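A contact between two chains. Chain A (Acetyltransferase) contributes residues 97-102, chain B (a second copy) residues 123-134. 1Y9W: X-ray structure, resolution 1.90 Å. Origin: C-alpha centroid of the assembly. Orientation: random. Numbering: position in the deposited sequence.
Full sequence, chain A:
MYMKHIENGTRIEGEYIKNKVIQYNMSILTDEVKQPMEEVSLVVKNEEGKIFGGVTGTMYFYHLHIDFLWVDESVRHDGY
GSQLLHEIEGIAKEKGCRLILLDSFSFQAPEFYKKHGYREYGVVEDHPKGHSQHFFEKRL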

# COMPACT_ATOMS: atom_id res chain seq x y z
N CYS A 97 -9.63 6.21 15.29
CA CYS A 97 -9.12 5.04 14.58
C CYS A 97 -9.34 3.83 15.46
O CYS A 97 -9.08 3.84 16.67
N ARG A 98 -9.83 2.77 14.84
CA ARG A 98 -10.14 1.54 15.54
C ARG A 98 -9.09 0.47 15.24
O ARG A 98 -8.99 -0.54 15.94
N LEU A 99 -8.30 0.73 14.21
CA LEU A 99 -7.30 -0.23 13.77
C LEU A 99 -6.04 0.42 13.22
O LEU A 99 -6.08 1.56 12.75
N ILE A 100 -4.93 -0.31 13.30
CA ILE A 100 -3.66 0.15 12.76
C ILE A 100 -3.10 -0.96 11.89
O ILE A 100 -3.04 -2.12 12.32
N LEU A 101 -2.71 -0.62 10.66
CA LEU A 101 -2.14 -1.61 9.75
C LEU A 101 -0.76 -1.15 9.32
O LEU A 101 -0.50 0.04 9.19
N LEU A 102 0.13 -2.12 9.10
CA LEU A 102 1.49 -1.85 8.66
C LEU A 102 2.11 -3.16 8.19
O LEU A 102 1.65 -4.24 8.55
N VAL B 123 -6.14 -11.58 5.61
CA VAL B 123 -7.42 -10.89 5.67
C VAL B 123 -7.48 -9.98 6.89
O VAL B 123 -6.97 -10.31 7.96
N VAL B 124 -8.06 -8.80 6.69
CA VAL B 124 -8.25 -7.83 7.75
C VAL B 124 -9.76 -7.73 7.91
O VAL B 124 -10.46 -7.23 7.02
N GLU B 125 -10.25 -8.25 9.03
CA GLU B 125 -11.68 -8.26 9.32
C GLU B 125 -12.26 -6.89 9.66
O GLU B 125 -11.57 -6.00 10.17
N ASP B 126 -13.55 -6.75 9.38
CA ASP B 126 -14.32 -5.54 9.67
C ASP B 126 -13.54 -4.25 9.41
O ASP B 126 -13.42 -3.39 10.28
N HIS B 127 -13.01 -4.14 8.19
CA HIS B 127 -12.25 -2.98 7.76
C HIS B 127 -12.52 -2.70 6.29
O HIS B 127 -12.16 -3.51 5.43
N PRO B 128 -13.22 -1.60 5.98
CA PRO B 128 -13.75 -0.64 6.96
C PRO B 128 -14.94 -1.30 7.66
O PRO B 128 -15.41 -2.36 7.23
N LYS B 129 -15.45 -0.68 8.72
CA LYS B 129 -16.57 -1.25 9.46
C LYS B 129 -17.68 -1.76 8.55
O LYS B 129 -18.18 -1.02 7.69
N GLY B 130 -18.05 -3.03 8.74
CA GLY B 130 -19.10 -3.64 7.94
C GLY B 130 -18.57 -4.35 6.71
O GLY B 130 -19.34 -4.96 5.96
N HIS B 131 -17.26 -4.26 6.49
CA HIS B 131 -16.63 -4.90 5.34
C HIS B 131 -15.33 -5.57 5.77
O HIS B 131 -15.07 -5.73 6.96
N SER B 132 -14.52 -5.98 4.80
CA SER B 132 -13.25 -6.64 5.10
C SER B 132 -12.23 -6.43 3.97
O SER B 132 -12.61 -6.11 2.83
N GLN B 133 -10.95 -6.59 4.29
CA GLN B 133 -9.92 -6.44 3.27
C GLN B 133 -9.17 -7.75 3.03
O GLN B 133 -8.73 -8.41 3.97
N HIS B 134 -9.02 -8.11 1.76
CA HIS B 134 -8.37 -9.35 1.40
C HIS B 134 -7.08 -9.18 0.60
O HIS B 134 -7.06 -8.50 -0.43

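Arg98(A), Leu99(A) and Leu101(A) point toward chain B. Within the strand, Leu99(A) and Leu101(A) alternate with Ile100(A) and Leu102(A), which lie out of reach, as does Cys97(A). The two stretches together bury 294 Å².

Along chain B, Val123(B) makes no contact. Val124(B) follows in the strand and points toward chain A with chi1 t. Its side chain packs against both leucines. CG1 of Val124(B) lies 3.8 Å from CD2 of Leu99(A), and CG2 of Val124(B) lies 3.8 Å from CD2 of Leu101(A). Leu99(A) is in the t, p rotamer and Leu101(A) in m, t. All three side chains are aliphatic, so this part of the contact is apolar; all three residues are also buried.

Glu125(B) points away and takes no part.

Asp126(B) is the main polar partner. Its CA-to-CB bond runs sideways, but with chi1 t the carboxylate comes nearer to chain A. NH1 of Arg98(A) donates to OD2 of Asp126(B) at 3.2 Å, within a salt bridge. NH2 of Arg98(A) donates to the backbone O of Asp126(B) at 2.6 Å, near the guanidinium plane. Arg98(A) therefore binds both side chain and backbone of one residue. Its chi1 is -19°, between wells; chi2 is t and chi3 m. The other carboxylate oxygen serves its own chain: N of Gly130(B) donates to OD1 of Asp126(B) at 2.8 Å. This bond ties the aspartate to the turn that follows.

His127(B) points toward chain A with chi1 t. CD2 of Leu99(A) sits over one face of its ring, 4.1 Å from the centroid, in a CH-pi contact. CD1 of Leu101(A) approaches NE2 of His127(B) at 3.7 Å. Water 1 joins the imidazole to the arginine. It lies 2.9 Å from ND1 of His127(B), and NH2 of Arg98(A) donates to its O at 2.6 Å in a weak hydrogen bond.

A cis peptide bond precedes Pro128(B), whose side chain points away. This residue starts a type II turn ending at His131(B), closed by N of His131(B) donating to O of Pro128(B) at 2.8 Å. Lys129(B) touches the arginine near its base: its CB is 3.2 Å from NH1 of Arg98(A). The end of the lysine side chain leads away from chain A. Gly130(B) has phi/psi of 92/-3, where a CB would jam against the preceding carbonyl O.

His131(B) and Ser132(B) are out of reach. Gln133(B), chi1 t, points back toward chain A and contacts Leu101(A) lightly. His134(B) does not reach chain A.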

# COMPACT_ATOMS: atom_id res chain seq x y z
CB CYS A 97 -7.64 5.20 14.25
SG CYS A 97 -7.36 6.46 12.99
CB ARG A 98 -11.51 1.05 15.06
CG ARG A 98 -12.37 2.14 14.40
CD ARG A 98 -13.40 1.54 13.48
NE ARG A 98 -12.75 0.69 12.48
CZ ARG A 98 -13.31 -0.38 11.91
NH1 ARG A 98 -14.55 -0.75 12.22
NH2 ARG A 98 -12.61 -1.09 11.04
CB LEU A 99 -7.94 -1.11 12.69
CG LEU A 99 -7.10 -1.92 11.71
CD1 LEU A 99 -6.58 -3.19 12.38
CD2 LEU A 99 -7.97 -2.28 10.52
CB ILE A 100 -2.62 0.45 13.86
CG1 ILE A 100 -3.19 1.46 14.85
CG2 ILE A 100 -1.35 1.01 13.23
CD1 ILE A 100 -2.24 1.81 15.98
CB LEU A 101 -3.01 -1.75 8.49
CG LEU A 101 -4.42 -2.29 8.65
CD1 LEU A 101 -5.17 -2.12 7.34
CD2 LEU A 101 -4.37 -3.75 9.06
CB LEU A 102 2.32 -1.25 9.81
CG LEU A 102 2.61 -2.15 11.02
CD1 LEU A 102 3.77 -3.07 10.72
CD2 LEU A 102 2.96 -1.29 12.22
CB VAL B 123 -8.63 -11.88 5.75
CG1 VAL B 123 -9.93 -11.08 5.86
CG2 VAL B 123 -8.67 -12.78 4.52
CB VAL B 124 -7.68 -6.43 7.37
CG1 VAL B 124 -8.04 -5.42 8.45
CG2 VAL B 124 -6.17 -6.51 7.21
CB GLU B 125 -11.96 -9.20 10.49
CG GLU B 125 -11.47 -10.62 10.30
CD GLU B 125 -12.20 -11.36 9.20
OE1 GLU B 125 -13.27 -10.89 8.75
OE2 GLU B 125 -11.69 -12.42 8.78
CB ASP B 126 -14.79 -5.58 11.14
CG ASP B 126 -15.86 -4.53 11.45
OD1 ASP B 126 -16.92 -4.53 10.77
OD2 ASP B 126 -15.65 -3.71 12.37
CB HIS B 127 -10.74 -3.20 7.98
CG HIS B 127 -9.88 -2.18 7.30
ND1 HIS B 127 -9.99 -0.83 7.55
CD2 HIS B 127 -8.92 -2.30 6.35
CE1 HIS B 127 -9.14 -0.17 6.78
NE2 HIS B 127 -8.48 -1.04 6.04
CB PRO B 128 -14.16 0.54 6.09
CG PRO B 128 -14.60 -0.13 4.80
CD PRO B 128 -13.52 -1.17 4.60
CB LYS B 129 -17.16 -0.21 10.43
CG LYS B 129 -18.35 -0.74 11.22
CD LYS B 129 -19.05 0.35 12.03
CE LYS B 129 -20.24 -0.21 12.82
NZ LYS B 129 -21.35 -0.73 11.96
CB HIS B 131 -16.36 -3.86 4.25
CG HIS B 131 -17.53 -2.98 3.96
ND1 HIS B 131 -17.89 -1.92 4.77
CD2 HIS B 131 -18.44 -3.01 2.96
CE1 HIS B 131 -18.97 -1.34 4.29
NE2 HIS B 131 -19.33 -1.98 3.19
CB SER B 132 -13.48 -8.14 5.33
OG SER B 132 -14.24 -8.71 4.27
CB GLN B 133 -8.92 -5.35 3.63
CG GLN B 133 -8.13 -4.89 2.42
CD GLN B 133 -7.15 -3.79 2.74
OE1 GLN B 133 -6.56 -3.20 1.82
NE2 GLN B 133 -6.95 -3.52 4.03
CB HIS B 134 -9.38 -10.22 0.66
CG HIS B 134 -10.64 -10.45 1.44
ND1 HIS B 134 -11.60 -9.47 1.60
CD2 HIS B 134 -11.05 -11.50 2.18
CE1 HIS B 134 -12.54 -9.91 2.42
NE2 HIS B 134 -12.24 -11.14 2.78
O HOH W 1 -11.26 0.66 9.70